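Local coordinates for protein PLP-Dependent L-Arginine Hydroxylase MppP (Streptomyces wadayamensis, PDB 6C9B) that uses pyridoxal 5'-phosphate to oxidise L-arginine, yielding 4-hydroxy-2-ketoarginine and 2-ketoarginine, and has the fold of the class I aminotransferases, at residues G82-Y88 against G231-E237; G151-T157 against T183-T189. All coordinates share one frame; numbering follows the deposited sequence.

Contact 1: residues G82-Y88 against G231-E237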
loop_
_atom_site.group_PDB
_atom_site.type_symbol
_atom_site.label_atom_id
_atom_site.label_comp_id
_atom_site.label_asym_id
_atom_site.label_seq_id
_atom_site.Cartn_x
_atom_site.Cartn_y
_atom_site.Cartn_z
ATOM N N GLY B 82 -14.895 -12.298 0.855
ATOM C CA GLY B 82 -15.170 -10.993 0.292
ATOM C C GLY B 82 -15.697 -9.966 1.272
ATOM O O GLY B 82 -15.755 -8.777 0.926
ATOM N N ARG B 83 -16.084 -10.383 2.479
ATOM C CA ARG B 83 -16.560 -9.436 3.476
ATOM C C ARG B 83 -15.421 -8.778 4.229
ATOM O O ARG B 83 -15.621 -7.714 4.835
ATOM C CB ARG B 83 -17.496 -10.147 4.453
ATOM C CG ARG B 83 -18.888 -10.503 3.857
ATOM C CD ARG B 83 -19.717 -9.261 3.505
ATOM N NE ARG B 83 -19.946 -8.393 4.663
ATOM C CZ ARG B 83 -20.773 -8.701 5.651
ATOM N NH1 ARG B 83 -21.465 -9.835 5.625
ATOM N NH2 ARG B 83 -20.906 -7.881 6.667
ATOM N N VAL B 84 -14.243 -9.397 4.228
ATOM C CA VAL B 84 -13.044 -8.818 4.816
ATOM C C VAL B 84 -12.072 -8.598 3.668
ATOM O O VAL B 84 -11.580 -9.572 3.083
ATOM C CB VAL B 84 -12.408 -9.736 5.869
ATOM C CG1 VAL B 84 -11.061 -9.131 6.392
ATOM C CG2 VAL B 84 -13.352 -9.992 7.039
ATOM N N LEU B 85 -11.760 -7.336 3.359
ATOM C CA LEU B 85 -10.834 -7.023 2.277
ATOM C C LEU B 85 -9.446 -6.811 2.869
ATOM O O LEU B 85 -9.251 -5.894 3.676
ATOM C CB LEU B 85 -11.276 -5.782 1.512
ATOM C CG LEU B 85 -12.719 -5.862 1.014
ATOM C CD1 LEU B 85 -13.128 -4.525 0.385
ATOM C CD2 LEU B 85 -12.866 -6.975 0.036
ATOM N N SER B 86 -8.475 -7.638 2.456
ATOM C CA SER B 86 -7.115 -7.525 2.987
ATOM C C SER B 86 -6.345 -6.507 2.152
ATOM O O SER B 86 -6.232 -6.654 0.929
ATOM C CB SER B 86 -6.390 -8.875 2.985
ATOM O OG SER B 86 -7.116 -9.869 3.702
ATOM N N CYS B 87 -5.859 -5.461 2.812
ATOM C CA CYS B 87 -5.163 -4.345 2.181
ATOM C C CYS B 87 -3.706 -4.343 2.621
ATOM O O CYS B 87 -3.358 -4.908 3.662
ATOM C CB CYS B 87 -5.794 -3.003 2.561
ATOM S SG CYS B 87 -7.580 -2.977 2.209
ATOM N N TYR B 88 -2.855 -3.673 1.841
ATOM C CA TYR B 88 -1.440 -3.569 2.223
ATOM C C TYR B 88 -1.240 -2.952 3.603
ATOM O O TYR B 88 -0.248 -3.258 4.281
ATOM C CB TYR B 88 -0.666 -2.736 1.209
ATOM C CG TYR B 88 -0.728 -3.230 -0.208
ATOM C CD1 TYR B 88 -0.256 -4.491 -0.544
ATOM C CD2 TYR B 88 -1.208 -2.432 -1.215
ATOM C CE1 TYR B 88 -0.293 -4.948 -1.866
ATOM C CE2 TYR B 88 -1.219 -2.861 -2.526
ATOM C CZ TYR B 88 -0.765 -4.120 -2.836
ATOM O OH TYR B 88 -0.795 -4.576 -4.115
ATOM N N GLY B 231 -3.931 -4.314 6.554
ATOM C CA GLY B 231 -5.143 -3.680 7.023
ATOM C C GLY B 231 -6.310 -4.532 6.556
ATOM O O GLY B 231 -6.292 -5.082 5.453
ATOM N N LEU B 232 -7.301 -4.696 7.437
ATOM C CA LEU B 232 -8.467 -5.528 7.140
ATOM C C LEU B 232 -9.688 -4.626 7.145
ATOM O O LEU B 232 -10.106 -4.162 8.211
ATOM C CB LEU B 232 -8.630 -6.656 8.160
ATOM C CG LEU B 232 -7.381 -7.489 8.449
ATOM C CD1 LEU B 232 -7.700 -8.484 9.537
ATOM C CD2 LEU B 232 -6.844 -8.199 7.175
ATOM N N LEU B 233 -10.250 -4.391 5.956
ATOM C CA LEU B 233 -11.394 -3.501 5.771
ATOM C C LEU B 233 -12.641 -4.365 5.771
ATOM O O LEU B 233 -12.843 -5.174 4.858
ATOM C CB LEU B 233 -11.236 -2.707 4.475
ATOM C CG LEU B 233 -12.226 -1.602 4.127
ATOM C CD1 LEU B 233 -12.400 -0.644 5.209
ATOM C CD2 LEU B 233 -11.754 -0.883 2.840
ATOM N N VAL B 234 -13.427 -4.251 6.845
ATOM C CA VAL B 234 -14.620 -5.051 7.067
ATOM C C VAL B 234 -15.822 -4.120 6.978
ATOM O O VAL B 234 -15.788 -3.025 7.545
ATOM C CB VAL B 234 -14.582 -5.755 8.442
ATOM C CG1 VAL B 234 -15.621 -6.848 8.499
ATOM C CG2 VAL B 234 -13.186 -6.315 8.780
ATOM N N PHE B 235 -16.863 -4.521 6.239
ATOM C CA PHE B 235 -17.998 -3.628 6.012
ATOM C C PHE B 235 -19.310 -4.398 6.130
ATOM O O PHE B 235 -19.379 -5.597 5.856
ATOM C CB PHE B 235 -17.890 -2.952 4.637
ATOM C CG PHE B 235 -17.756 -3.931 3.503
ATOM C CD1 PHE B 235 -16.498 -4.413 3.126
ATOM C CD2 PHE B 235 -18.871 -4.412 2.841
ATOM C CE1 PHE B 235 -16.384 -5.321 2.110
ATOM C CE2 PHE B 235 -18.746 -5.336 1.821
ATOM C CZ PHE B 235 -17.508 -5.788 1.455
ATOM N N SER B 236 -20.341 -3.688 6.568
ATOM C CA SER B 236 -21.691 -4.230 6.608
ATOM C C SER B 236 -22.202 -4.463 5.191
ATOM O O SER B 236 -21.778 -3.810 4.235
ATOM C CB SER B 236 -22.612 -3.273 7.371
ATOM O OG SER B 236 -22.758 -2.008 6.731
ATOM N N GLU B 237 -23.128 -5.420 5.060
ATOM C CA GLU B 237 -23.638 -5.748 3.732
ATOM C C GLU B 237 -24.332 -4.556 3.095
ATOM O O GLU B 237 -24.298 -4.395 1.871
ATOM C CB GLU B 237 -24.601 -6.930 3.802
ATOM C CG GLU B 237 -24.029 -8.192 4.396
ATOM C CD GLU B 237 -24.864 -9.412 4.048
ATOM O OE1 GLU B 237 -24.294 -10.399 3.533
ATOM O OE2 GLU B 237 -26.095 -9.374 4.271
HETATM O O HOH W 1 -21.906 -12.280 4.225
#
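Arg83 grips the carbonyl oxygen of Phe235 side-on: NE lies 3.1 Å and NH2 2.9 Å from Phe235 O, which stays within 6° of the guanidinium plane. Bends at chi2 and chi3 fold the arginine chain back to deliver both N-H groups to this one acceptor. Glu237 crosses it at about a right angle, its CG lying over one guanidinium face, 3.3 Å from Arg83 NH1. Its carboxylate pairs by charge alone, since Glu237 OE1, 3.6 Å from Arg83 NH1, lies well out of plane, and a water at the guanidinium edge bridges the same two atoms. Leu85 with Leu233 and Cys87 with Gly231 form antiparallel hydrogen-bonded pairs; Leu85 N meets Leu233 O at 2.8 Å and 177°. On one face Val84 and Val234 lie side by side, CG2 to CG2 4.1 Å, while Leu232 reaches Val84 with its CB; helix 57-71 covers this side. On the other, Leu85 CD1 touches Phe235 CE1 at 3.8 Å, and helix 90-101 packs on Cys87 and Leu233. At 156° the strands run antiparallel, forming the margin of the mixed seven-stranded sheet of fold-type I PLP enzymes, 84-87 outermost within the chain.

Contact 2: residues G151-T157 against T183-T189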
loop_
_atom_site.group_PDB
_atom_site.type_symbol
_atom_site.label_atom_id
_atom_site.label_comp_id
_atom_site.label_asym_id
_atom_site.label_seq_id
_atom_site.Cartn_x
_atom_site.Cartn_y
_atom_site.Cartn_z
ATOM N N GLY B 151 -22.313 12.384 7.509
ATOM C CA GLY B 151 -22.664 11.125 6.882
ATOM C C GLY B 151 -21.955 9.932 7.492
ATOM O O GLY B 151 -22.255 8.778 7.140
ATOM N N CYS B 152 -20.992 10.207 8.375
ATOM C CA CYS B 152 -20.134 9.187 8.966
ATOM C C CYS B 152 -19.619 9.732 10.282
ATOM O O CYS B 152 -19.322 10.924 10.387
ATOM C CB CYS B 152 -18.962 8.843 8.052
ATOM S SG CYS B 152 -17.808 7.660 8.694
ATOM N N VAL B 153 -19.569 8.852 11.272
ATOM C CA VAL B 153 -18.898 9.080 12.552
ATOM C C VAL B 153 -17.741 8.108 12.588
ATOM O O VAL B 153 -17.940 6.911 12.360
ATOM C CB VAL B 153 -19.846 8.833 13.737
ATOM C CG1 VAL B 153 -19.098 8.966 15.053
ATOM C CG2 VAL B 153 -21.033 9.791 13.710
ATOM N N PHE B 154 -16.530 8.619 12.814
ATOM C CA PHE B 154 -15.314 7.809 12.750
ATOM C C PHE B 154 -14.632 7.807 14.113
ATOM O O PHE B 154 -14.256 8.875 14.623
ATOM C CB PHE B 154 -14.372 8.359 11.690
ATOM C CG PHE B 154 -13.241 7.432 11.348
ATOM C CD1 PHE B 154 -12.212 7.194 12.255
ATOM C CD2 PHE B 154 -13.182 6.833 10.132
ATOM C CE1 PHE B 154 -11.169 6.336 11.922
ATOM C CE2 PHE B 154 -12.138 5.997 9.800
ATOM C CZ PHE B 154 -11.144 5.740 10.710
ATOM N N VAL B 155 -14.433 6.610 14.682
ATOM C CA VAL B 155 -13.841 6.472 16.012
ATOM C C VAL B 155 -12.651 5.525 15.945
ATOM O O VAL B 155 -12.767 4.392 15.461
ATOM C CB VAL B 155 -14.851 5.955 17.052
ATOM C CG1 VAL B 155 -14.171 5.809 18.444
ATOM C CG2 VAL B 155 -16.041 6.888 17.163
ATOM N N THR B 156 -11.514 5.999 16.427
ATOM C CA THR B 156 -10.333 5.173 16.618
ATOM C C THR B 156 -10.400 4.607 18.030
ATOM O O THR B 156 -10.498 5.372 18.999
ATOM C CB THR B 156 -9.093 6.041 16.431
ATOM O OG1 THR B 156 -9.177 6.725 15.173
ATOM C CG2 THR B 156 -7.810 5.207 16.479
ATOM N N THR B 157 -10.390 3.276 18.159
ATOM C CA THR B 157 -10.497 2.665 19.486
ATOM C C THR B 157 -9.755 1.338 19.527
ATOM O O THR B 157 -9.990 0.457 18.688
ATOM C CB THR B 157 -11.957 2.469 19.919
ATOM O OG1 THR B 157 -11.960 1.818 21.198
ATOM C CG2 THR B 157 -12.760 1.622 18.905
ATOM N N THR B 183 -26.530 7.002 9.425
ATOM C CA THR B 183 -25.134 7.396 9.394
ATOM C C THR B 183 -24.231 6.156 9.338
ATOM O O THR B 183 -24.548 5.128 9.935
ATOM C CB THR B 183 -24.822 8.198 10.665
ATOM O OG1 THR B 183 -25.894 9.101 10.945
ATOM C CG2 THR B 183 -23.544 8.995 10.536
ATOM N N VAL B 184 -23.091 6.277 8.659
ATOM C CA VAL B 184 -22.070 5.227 8.694
ATOM C C VAL B 184 -21.277 5.347 9.991
ATOM O O VAL B 184 -20.777 6.426 10.317
ATOM C CB VAL B 184 -21.115 5.331 7.489
ATOM C CG1 VAL B 184 -20.038 4.276 7.590
ATOM C CG2 VAL B 184 -21.858 5.172 6.161
ATOM N N LEU B 185 -21.136 4.245 10.721
ATOM C CA LEU B 185 -20.221 4.188 11.863
ATOM C C LEU B 185 -18.948 3.479 11.408
ATOM O O LEU B 185 -19.006 2.324 10.983
ATOM C CB LEU B 185 -20.852 3.460 13.052
ATOM C CG LEU B 185 -19.979 3.333 14.318
ATOM C CD1 LEU B 185 -19.434 4.650 14.750
ATOM C CD2 LEU B 185 -20.825 2.724 15.409
ATOM N N ALA B 186 -17.812 4.168 11.493
ATOM C CA ALA B 186 -16.527 3.628 11.067
ATOM C C ALA B 186 -15.610 3.555 12.264
ATOM O O ALA B 186 -15.525 4.516 13.027
ATOM C CB ALA B 186 -15.880 4.494 9.997
ATOM N N LEU B 187 -14.907 2.431 12.410
ATOM C CA LEU B 187 -14.001 2.229 13.517
ATOM C C LEU B 187 -12.622 1.895 12.982
ATOM O O LEU B 187 -12.498 1.122 12.028
ATOM C CB LEU B 187 -14.440 1.078 14.427
ATOM C CG LEU B 187 -15.842 1.118 15.002
ATOM C CD1 LEU B 187 -16.014 -0.107 15.873
ATOM C CD2 LEU B 187 -16.040 2.389 15.769
ATOM N N ASP B 188 -11.590 2.482 13.601
ATOM C CA ASP B 188 -10.194 2.114 13.349
ATOM C C ASP B 188 -9.681 1.448 14.620
ATOM O O ASP B 188 -9.566 2.098 15.667
ATOM C CB ASP B 188 -9.362 3.342 12.981
ATOM C CG ASP B 188 -7.885 3.036 12.826
ATOM O OD1 ASP B 188 -7.383 2.038 13.410
ATOM O OD2 ASP B 188 -7.204 3.819 12.135
ATOM N N THR B 189 -9.368 0.160 14.526
ATOM C CA THR B 189 -9.066 -0.666 15.703
ATOM C C THR B 189 -7.635 -1.207 15.684
ATOM O O THR B 189 -7.356 -2.287 16.214
ATOM C CB THR B 189 -10.088 -1.798 15.808
ATOM O OG1 THR B 189 -10.092 -2.565 14.606
ATOM C CG2 THR B 189 -11.497 -1.217 16.005
#
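Six backbone hydrogen bonds join Gly151-Thr157 to Thr183-Thr189, each strand alternately giving and accepting. Their N-O distances fall between 2.9 and 3.0 Å, from Val184 N on Gly151 O to Thr157 N on Asp188 O. CA-H...O contacts supplement the ladder, among them Cys152 CA to Val184 O at 3.1 Å and Leu187 CA to Val155 O at 3.2 Å.

The strand directions differ by 19°, and helix 168-181 lies between them in sequence, so the pair forms a beta-alpha-beta unit in the central sheet of this PLP-dependent fold. Val155 and Leu185 both pack against Leu174 of that connecting helix.

Side-chain packing divides between the two faces. Phe154 swings its ring away from the backbone N (chi1 -168°) and across to the neighbouring strand, where CD2 touches Ala186 CB at 3.6 Å and CE1 meets Asp188 CB at 3.7 Å. Ala186 O lies over one ring face, offset toward the rim. Cys152 SG reaches the same methyl, 3.9 Å from Ala186 CB. On the reverse face, Val155 CB meets Leu187 CD2 at 4.0 Å, and Leu185 turns CD1 back over Val153 O.

Polar side-chain ends look beyond the pair. Thr156 and Asp188 run side by side, pointing the same way, but Thr156 OG1 bonds to Thr114 and Asp188 OD1 to the backbone N of Ser190. Asp188 OD2 lies close to the pyridine nitrogen, N1, of the cofactor-modified lysine at position 221, placing this carboxylate at the cofactor end of the strand.

From the N terminus, the chain enters contact 1 through strand 84-87 and returns to it only at strand 231-235, closing a loop with 142 residues between the two segments. Contact 2 is nested wholly inside that loop: its own closure, between strands 152-156 and 184-188, has 25 residues between its segments and includes helix 168-181. Both belong to one seven-stranded sheet, in which strand 212-218 separates 231-235 from 184-188. Contact 1 therefore fixes an antiparallel margin, and contact 2 joins two interior parallel strands. Their centres are 15 Å apart and their nearest atoms about 7 Å, without touching, consistent with this intervening strand.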